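Local atomic coordinates of Sqt1 (Chaetomium thermophilum, PDB entry 4ZOY), a protein that probably acts as a WD40-repeat chaperone in ribosome biogenesis, capturing its client ribosomal protein while that is still being made. Residues V183-A195 with T207-F220. Residues are numbered along the deposited sequence; the frame is centred on the assembly and turned at random.
Sequences VQSYFLHTGPCTA and TVSEDESLHVYDVF
H189 is held at both ring nitrogens, by S213 and T207. CG lies beside the backbone N and anti to the carbonyl carbon (chi1 -61°), which brings the ring between them. ND1 donates to S213 OG, in the ring plane, at 2.8 Å and nearly straight (167°). NE2 is hydrogen-bonded to T207 OG1 at 2.7 Å; S209 CB lies over one ring face. Behind S213 stands D211, whose OD1 takes that serine's hydroxyl and backbone N, the latter forming an Asx turn. OD2 receives T190 N at 2.8 Å from above the carboxylate plane and T190 OG1 on the anti lone pair. With an alanine at D211, T190 N, T190 OG1 and S213 N would probably lose these acceptors and the S213 hydroxyl be left free to turn. D211, H189 and T207 take the Asp, His and Ser/Thr places of the WD40 tetrad, S213 OG relaying between H189 and D211; they link loop 187-192 to strand 207-209 and the loop after it. Y217, on strand 214-218, probably stands in the tryptophan place and forms an offset stack with Y186, centroids 3.9 Å apart and planes at 11°. Beyond, packing slackens: V183 CG1 comes only within 4.2 Å of V219 CG1. One water lies between Y186 OH and D218 O, and a second meets D218 O and, weakly, Q184 NE2, which also reaches V219 O directly at 2.8 Å.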
ATOM      1  N   VAL A 183       5.437  13.928 -15.233  1.00 15.83           N
ATOM      2  CA  VAL A 183       4.066  14.352 -15.533  1.00 15.48           C
ATOM      3  C   VAL A 183       3.627  15.495 -14.624  1.00 17.24           C
ATOM      4  O   VAL A 183       3.034  16.481 -15.081  1.00 17.33           O
ATOM      5  CB  VAL A 183       3.099  13.178 -15.390  1.00 16.60           C
ATOM      6  CG1 VAL A 183       1.667  13.605 -15.713  1.00 15.80           C
ATOM      7  CG2 VAL A 183       3.538  12.027 -16.283  1.00 18.58           C
ATOM      8  N   GLN A 184       3.909  15.354 -13.329  1.00 16.00           N
ATOM      9  CA  GLN A 184       3.593  16.371 -12.331  1.00 17.75           C
ATOM     10  C   GLN A 184       4.619  16.397 -11.219  1.00 17.21           C
ATOM     11  O   GLN A 184       5.216  15.370 -10.894  1.00 17.27           O
ATOM     12  CB  GLN A 184       2.220  16.126 -11.690  1.00 19.57           C
ATOM     13  CG  GLN A 184       1.049  16.064 -12.628  1.00 20.59           C
ATOM     14  CD  GLN A 184       0.582  17.423 -13.104  1.00 19.54           C
ATOM     15  OE1 GLN A 184       1.119  18.459 -12.712  1.00 21.51           O
ATOM     16  NE2 GLN A 184      -0.444  17.423 -13.944  1.00 19.64           N
ATOM     17  N   SER A 185       4.806  17.575 -10.636  1.00 17.69           N
ATOM     18  CA  SER A 185       5.541  17.713  -9.386  1.00 18.61           C
ATOM     19  C   SER A 185       4.788  18.722  -8.534  1.00 23.49           C
ATOM     20  O   SER A 185       4.702  19.904  -8.877  1.00 25.05           O
ATOM     21  CB  SER A 185       6.990  18.152  -9.615  1.00 22.30           C
ATOM     22  OG  SER A 185       7.045  19.445 -10.201  1.00 25.20           O
ATOM     23  N   TYR A 186       4.218  18.241  -7.436  1.00 17.84           N
ATOM     24  CA  TYR A 186       3.374  19.053  -6.569  1.00 17.85           C
ATOM     25  C   TYR A 186       4.052  19.352  -5.248  1.00 18.31           C
ATOM     26  O   TYR A 186       4.720  18.482  -4.684  1.00 18.19           O
ATOM     27  CB  TYR A 186       2.064  18.345  -6.267  1.00 17.31           C
ATOM     28  CG  TYR A 186       1.208  17.994  -7.451  1.00 16.36           C
ATOM     29  CD1 TYR A 186       0.533  18.979  -8.167  1.00 17.20           C
ATOM     30  CD2 TYR A 186       1.030  16.667  -7.827  1.00 16.51           C
ATOM     31  CE1 TYR A 186      -0.273  18.649  -9.243  1.00 19.16           C
ATOM     32  CE2 TYR A 186       0.229  16.330  -8.891  1.00 17.12           C
ATOM     33  CZ  TYR A 186      -0.428  17.326  -9.593  1.00 17.20           C
ATOM     34  OH  TYR A 186      -1.239  16.971 -10.647  1.00 18.08           O
ATOM     35  N   PHE A 187       3.854  20.567  -4.744  1.00 19.21           N
ATOM     36  CA  PHE A 187       4.489  21.014  -3.512  1.00 18.23           C
ATOM     37  C   PHE A 187       3.482  21.681  -2.594  1.00 22.16           C
ATOM     38  O   PHE A 187       3.728  22.760  -2.051  1.00 26.69           O
ATOM     39  CB  PHE A 187       5.644  21.974  -3.835  1.00 21.36           C
ATOM     40  CG  PHE A 187       6.642  21.395  -4.791  1.00 18.91           C
ATOM     41  CD1 PHE A 187       7.662  20.579  -4.332  1.00 25.05           C
ATOM     42  CD2 PHE A 187       6.543  21.644  -6.148  1.00 22.83           C
ATOM     43  CE1 PHE A 187       8.573  20.026  -5.212  1.00 25.88           C
ATOM     44  CE2 PHE A 187       7.455  21.094  -7.033  1.00 27.52           C
ATOM     45  CZ  PHE A 187       8.467  20.283  -6.562  1.00 25.26           C
ATOM     46  N   LEU A 188       2.345  21.028  -2.409  1.00 18.68           N
ATOM     47  CA  LEU A 188       1.260  21.601  -1.620  1.00 20.30           C
ATOM     48  C   LEU A 188       1.332  21.214  -0.143  1.00 21.17           C
ATOM     49  O   LEU A 188       1.095  22.060   0.717  1.00 21.92           O
ATOM     50  CB  LEU A 188      -0.095  21.205  -2.213  1.00 20.98           C
ATOM     51  CG  LEU A 188      -0.356  21.763  -3.618  1.00 21.40           C
ATOM     52  CD1 LEU A 188      -1.750  21.416  -4.096  1.00 23.85           C
ATOM     53  CD2 LEU A 188      -0.139  23.266  -3.653  1.00 25.51           C
ATOM     54  N   HIS A 189       1.639  19.951   0.166  1.00 18.66           N
ATOM     55  CA  HIS A 189       1.865  19.570   1.564  1.00 18.49           C
ATOM     56  C   HIS A 189       3.059  20.344   2.114  1.00 20.10           C
ATOM     57  O   HIS A 189       4.005  20.601   1.377  1.00 21.31           O
ATOM     58  CB  HIS A 189       2.147  18.075   1.721  1.00 17.13           C
ATOM     59  CG  HIS A 189       1.037  17.170   1.276  1.00 17.61           C
ATOM     60  ND1 HIS A 189      -0.244  17.237   1.774  1.00 16.23           N
ATOM     61  CD2 HIS A 189       1.053  16.122   0.421  1.00 15.38           C
ATOM     62  CE1 HIS A 189      -0.979  16.281   1.228  1.00 15.11           C
ATOM     63  NE2 HIS A 189      -0.212  15.590   0.404  1.00 16.06           N
ATOM     64  N   THR A 190       3.023  20.679   3.401  1.00 19.93           N
ATOM     65  CA  THR A 190       4.118  21.423   4.037  1.00 19.92           C
ATOM     66  C   THR A 190       4.900  20.577   5.041  1.00 28.50           C
ATOM     67  O   THR A 190       5.850  21.056   5.659  1.00 26.80           O
ATOM     68  CB  THR A 190       3.610  22.697   4.763  1.00 23.37           C
ATOM     69  OG1 THR A 190       2.929  22.338   5.971  1.00 24.25           O
ATOM     70  CG2 THR A 190       2.679  23.493   3.873  1.00 25.39           C
ATOM     71  N   GLY A 191       4.484  19.327   5.212  1.00 21.68           N
ATOM     72  CA  GLY A 191       5.218  18.363   6.010  1.00 23.43           C
ATOM     73  C   GLY A 191       5.272  17.059   5.233  1.00 21.85           C
ATOM     74  O   GLY A 191       4.693  16.969   4.152  1.00 20.14           O
ATOM     75  N   PRO A 192       5.952  16.040   5.781  1.00 19.63           N
ATOM     76  CA  PRO A 192       6.106  14.752   5.090  1.00 18.19           C
ATOM     77  C   PRO A 192       4.803  14.226   4.495  1.00 15.52           C
ATOM     78  O   PRO A 192       3.755  14.245   5.143  1.00 18.40           O
ATOM     79  CB  PRO A 192       6.604  13.824   6.195  1.00 20.01           C
ATOM     80  CG  PRO A 192       7.376  14.743   7.104  1.00 19.45           C
ATOM     81  CD  PRO A 192       6.634  16.050   7.089  1.00 19.67           C
ATOM     82  N   CYS A 193       4.876  13.790   3.244  1.00 16.30           N
ATOM     83  CA  CYS A 193       3.741  13.159   2.591  1.00 16.74           C
ATOM     84  C   CYS A 193       3.755  11.672   2.927  1.00 15.69           C
ATOM     85  O   CYS A 193       4.660  10.937   2.517  1.00 16.92           O
ATOM     86  CB  CYS A 193       3.794  13.382   1.083  1.00 16.22           C
ATOM     87  SG  CYS A 193       2.423  12.585   0.211  1.00 15.62           S
ATOM     88  N   THR A 194       2.765  11.241   3.695  1.00 15.26           N
ATOM     89  CA  THR A 194       2.812   9.937   4.348  1.00 16.45           C
ATOM     90  C   THR A 194       2.183   8.808   3.543  1.00 14.81           C
ATOM     91  O   THR A 194       2.530   7.641   3.736  1.00 16.44           O
ATOM     92  CB  THR A 194       2.105   9.992   5.708  1.00 16.09           C
ATOM     93  OG1 THR A 194       0.826  10.607   5.533  1.00 16.12           O
ATOM     94  CG2 THR A 194       2.919  10.809   6.690  1.00 17.36           C
ATOM     95  N   ALA A 195       1.252   9.148   2.651  1.00 13.65           N
ATOM     96  CA  ALA A 195       0.537   8.132   1.883  1.00 12.68           C
ATOM     97  C   ALA A 195      -0.123   8.724   0.655  1.00 14.07           C
ATOM     98  O   ALA A 195      -0.434   9.922   0.617  1.00 15.21           O
ATOM     99  CB  ALA A 195      -0.528   7.422   2.749  1.00 13.74           C
ATOM    100  N   THR A 207      -3.360  12.379  -1.793  1.00 13.61           N
ATOM    101  CA  THR A 207      -2.228  12.230  -0.880  1.00 13.69           C
ATOM    102  C   THR A 207      -2.463  12.983   0.418  1.00 14.31           C
ATOM    103  O   THR A 207      -3.206  13.975   0.473  1.00 15.12           O
ATOM    104  CB  THR A 207      -0.902  12.691  -1.518  1.00 15.36           C
ATOM    105  OG1 THR A 207      -0.919  14.112  -1.724  1.00 15.99           O
ATOM    106  CG2 THR A 207      -0.677  11.980  -2.854  1.00 14.75           C
ATOM    107  N   VAL A 208      -1.841  12.479   1.472  1.00 14.65           N
ATOM    108  CA  VAL A 208      -2.009  13.042   2.809  1.00 16.55           C
ATOM    109  C   VAL A 208      -0.664  13.283   3.461  1.00 16.00           C
ATOM    110  O   VAL A 208       0.353  12.753   3.018  1.00 15.01           O
ATOM    111  CB  VAL A 208      -2.854  12.126   3.706  1.00 15.25           C
ATOM    112  CG1 VAL A 208      -4.273  12.055   3.183  1.00 14.35           C
ATOM    113  CG2 VAL A 208      -2.231  10.726   3.807  1.00 14.92           C
ATOM    114  N   SER A 209      -0.676  14.080   4.528  1.00 15.75           N
ATOM    115  CA  SER A 209       0.551  14.558   5.149  1.00 15.66           C
ATOM    116  C   SER A 209       0.456  14.611   6.665  1.00 15.99           C
ATOM    117  O   SER A 209      -0.636  14.759   7.227  1.00 16.32           O
ATOM    118  CB  SER A 209       0.895  15.953   4.601  1.00 17.01           C
ATOM    119  OG  SER A 209       1.985  16.557   5.281  1.00 17.98           O
ATOM    120  N   GLU A 210       1.616  14.479   7.309  1.00 17.83           N
ATOM    121  CA  GLU A 210       1.762  14.746   8.741  1.00 16.94           C
ATOM    122  C   GLU A 210       1.242  16.129   9.126  1.00 21.67           C
ATOM    123  O   GLU A 210       0.862  16.345  10.271  1.00 21.31           O
ATOM    124  CB  GLU A 210       3.229  14.620   9.165  1.00 22.44           C
ATOM    125  CG  GLU A 210       3.744  13.201   9.167  1.00 28.04           C
ATOM    126  CD  GLU A 210       5.175  13.078   9.662  1.00 30.50           C
ATOM    127  OE1 GLU A 210       5.739  14.079  10.157  1.00 29.38           O
ATOM    128  OE2 GLU A 210       5.738  11.970   9.537  1.00 33.35           O
ATOM    129  N   ASP A 211       1.222  17.060   8.174  1.00 20.14           N
ATOM    130  CA  ASP A 211       0.790  18.433   8.451  1.00 18.75           C
ATOM    131  C   ASP A 211      -0.736  18.578   8.438  1.00 19.96           C
ATOM    132  O   ASP A 211      -1.262  19.686   8.569  1.00 20.23           O
ATOM    133  CB  ASP A 211       1.455  19.410   7.454  1.00 19.83           C
ATOM    134  CG  ASP A 211       0.714  19.528   6.121  1.00 21.91           C
ATOM    135  OD1 ASP A 211      -0.179  18.711   5.799  1.00 19.50           O
ATOM    136  OD2 ASP A 211       1.043  20.470   5.368  1.00 24.91           O
ATOM    137  N   GLU A 212      -1.421  17.440   8.271  1.00 17.77           N
ATOM    138  CA  GLU A 212      -2.879  17.288   8.377  1.00 16.31           C
ATOM    139  C   GLU A 212      -3.628  17.624   7.083  1.00 16.31           C
ATOM    140  O   GLU A 212      -4.856  17.578   7.051  1.00 18.97           O
ATOM    141  CB  GLU A 212      -3.426  18.107   9.565  1.00 24.67           C
ATOM    142  CG  GLU A 212      -2.779  17.663  10.879  1.00 26.32           C
ATOM    143  CD  GLU A 212      -3.063  18.561  12.068  1.00 33.06           C
ATOM    144  OE1 GLU A 212      -4.110  19.232  12.085  1.00 32.29           O
ATOM    145  OE2 GLU A 212      -2.241  18.558  13.008  1.00 33.70           O
ATOM    146  N   SER A 213      -2.899  17.909   6.003  1.00 16.65           N
ATOM    147  CA  SER A 213      -3.575  18.231   4.743  1.00 16.06           C
ATOM    148  C   SER A 213      -3.833  17.018   3.840  1.00 17.29           C
ATOM    149  O   SER A 213      -3.116  16.004   3.881  1.00 16.93           O
ATOM    150  CB  SER A 213      -2.796  19.295   3.960  1.00 17.54           C
ATOM    151  OG  SER A 213      -1.485  18.878   3.624  1.00 17.73           O
ATOM    152  N   LEU A 214      -4.895  17.150   3.051  1.00 16.80           N
ATOM    153  CA  LEU A 214      -5.272  16.229   1.983  1.00 16.46           C
ATOM    154  C   LEU A 214      -5.339  17.006   0.684  1.00 16.80           C
ATOM    155  O   LEU A 214      -6.012  18.025   0.627  1.00 16.15           O
ATOM    156  CB  LEU A 214      -6.636  15.588   2.256  1.00 15.52           C
ATOM    157  CG  LEU A 214      -7.423  14.990   1.085  1.00 13.92           C
ATOM    158  CD1 LEU A 214      -6.784  13.677   0.604  1.00 14.63           C
ATOM    159  CD2 LEU A 214      -8.882  14.739   1.441  1.00 16.78           C
ATOM    160  N   HIS A 215      -4.651  16.536  -0.349  1.00 14.98           N
ATOM    161  CA  HIS A 215      -4.782  17.112  -1.682  1.00 14.07           C
ATOM    162  C   HIS A 215      -5.088  16.003  -2.664  1.00 16.06           C
ATOM    163  O   HIS A 215      -4.490  14.923  -2.601  1.00 16.57           O
ATOM    164  CB  HIS A 215      -3.529  17.876  -2.092  1.00 15.05           C
ATOM    165  CG  HIS A 215      -3.250  19.046  -1.211  1.00 16.10           C
ATOM    166  ND1 HIS A 215      -3.998  20.205  -1.268  1.00 18.02           N
ATOM    167  CD2 HIS A 215      -2.345  19.226  -0.222  1.00 18.00           C
ATOM    168  CE1 HIS A 215      -3.549  21.054  -0.364  1.00 17.12           C
ATOM    169  NE2 HIS A 215      -2.550  20.486   0.288  1.00 19.97           N
ATOM    170  N   VAL A 216      -6.027  16.261  -3.567  1.00 14.58           N
ATOM    171  CA  VAL A 216      -6.381  15.284  -4.574  1.00 15.34           C
ATOM    172  C   VAL A 216      -6.097  15.898  -5.941  1.00 15.71           C
ATOM    173  O   VAL A 216      -6.819  16.784  -6.396  1.00 17.34           O
ATOM    174  CB  VAL A 216      -7.851  14.853  -4.457  1.00 15.34           C
ATOM    175  CG1 VAL A 216      -8.147  13.770  -5.473  1.00 16.29           C
ATOM    176  CG2 VAL A 216      -8.145  14.341  -3.033  1.00 16.89           C
ATOM    177  N   TYR A 217      -5.028  15.419  -6.581  1.00 14.52           N
ATOM    178  CA  TYR A 217      -4.494  16.069  -7.778  1.00 15.32           C
ATOM    179  C   TYR A 217      -5.165  15.619  -9.048  1.00 15.12           C
ATOM    180  O   TYR A 217      -5.418  14.433  -9.259  1.00 15.35           O
ATOM    181  CB  TYR A 217      -2.988  15.820  -7.909  1.00 14.33           C
ATOM    182  CG  TYR A 217      -2.233  16.025  -6.624  1.00 15.46           C
ATOM    183  CD1 TYR A 217      -1.923  17.299  -6.157  1.00 17.27           C
ATOM    184  CD2 TYR A 217      -1.839  14.932  -5.870  1.00 16.10           C
ATOM    185  CE1 TYR A 217      -1.238  17.468  -4.960  1.00 16.63           C
ATOM    186  CE2 TYR A 217      -1.162  15.088  -4.687  1.00 16.32           C
ATOM    187  CZ  TYR A 217      -0.862  16.353  -4.235  1.00 15.10           C
ATOM    188  OH  TYR A 217      -0.191  16.485  -3.046  1.00 18.55           O
ATOM    189  N   ASP A 218      -5.433  16.598  -9.908  1.00 16.77           N
ATOM    190  CA  ASP A 218      -5.925  16.375 -11.265  1.00 15.87           C
ATOM    191  C   ASP A 218      -4.762  16.036 -12.197  1.00 15.20           C
ATOM    192  O   ASP A 218      -4.307  16.884 -12.971  1.00 16.45           O
ATOM    193  CB  ASP A 218      -6.656  17.629 -11.756  1.00 14.42           C
ATOM    194  CG  ASP A 218      -7.219  17.482 -13.157  1.00 15.82           C
ATOM    195  OD1 ASP A 218      -7.651  16.378 -13.528  1.00 15.84           O
ATOM    196  OD2 ASP A 218      -7.248  18.509 -13.876  1.00 16.96           O
ATOM    197  N   VAL A 219      -4.281  14.799 -12.114  1.00 14.62           N
ATOM    198  CA  VAL A 219      -2.959  14.475 -12.647  1.00 14.50           C
ATOM    199  C   VAL A 219      -2.860  14.659 -14.166  1.00 14.58           C
ATOM    200  O   VAL A 219      -1.820  15.101 -14.679  1.00 15.55           O
ATOM    201  CB  VAL A 219      -2.574  13.033 -12.269  1.00 15.34           C
ATOM    202  CG1 VAL A 219      -1.308  12.595 -12.994  1.00 15.87           C
ATOM    203  CG2 VAL A 219      -2.372  12.953 -10.756  1.00 16.73           C
ATOM    204  N   PHE A 220      -3.932  14.339 -14.878  1.00 14.56           N
ATOM    205  CA  PHE A 220      -3.897  14.379 -16.338  1.00 14.59           C
ATOM    206  C   PHE A 220      -4.746  15.489 -16.944  1.00 14.74           C
ATOM    207  O   PHE A 220      -4.987  15.485 -18.150  1.00 16.06           O
ATOM    208  CB  PHE A 220      -4.310  13.021 -16.893  1.00 15.81           C
ATOM    209  CG  PHE A 220      -3.415  11.898 -16.434  1.00 16.23           C
ATOM    210  CD1 PHE A 220      -2.144  11.738 -16.961  1.00 17.51           C
ATOM    211  CD2 PHE A 220      -3.833  11.033 -15.442  1.00 14.18           C
ATOM    212  CE1 PHE A 220      -1.311  10.714 -16.516  1.00 17.06           C
ATOM    213  CE2 PHE A 220      -3.011  10.004 -14.995  1.00 14.55           C
ATOM    214  CZ  PHE A 220      -1.748   9.845 -15.524  1.00 18.01           C
TER
HETATM  215  O   HOH W   1      -2.886  19.032 -14.834  1.00 30.84           O
HETATM  216  O   HOH W   2      -2.801  19.062 -11.459  1.00 22.36           O
HETATM  217  O   HOH W   3      -1.293  22.211   2.181  1.00 22.83           O
HETATM  218  O   HOH W   4       2.206  18.111  -2.204  1.00 17.28           O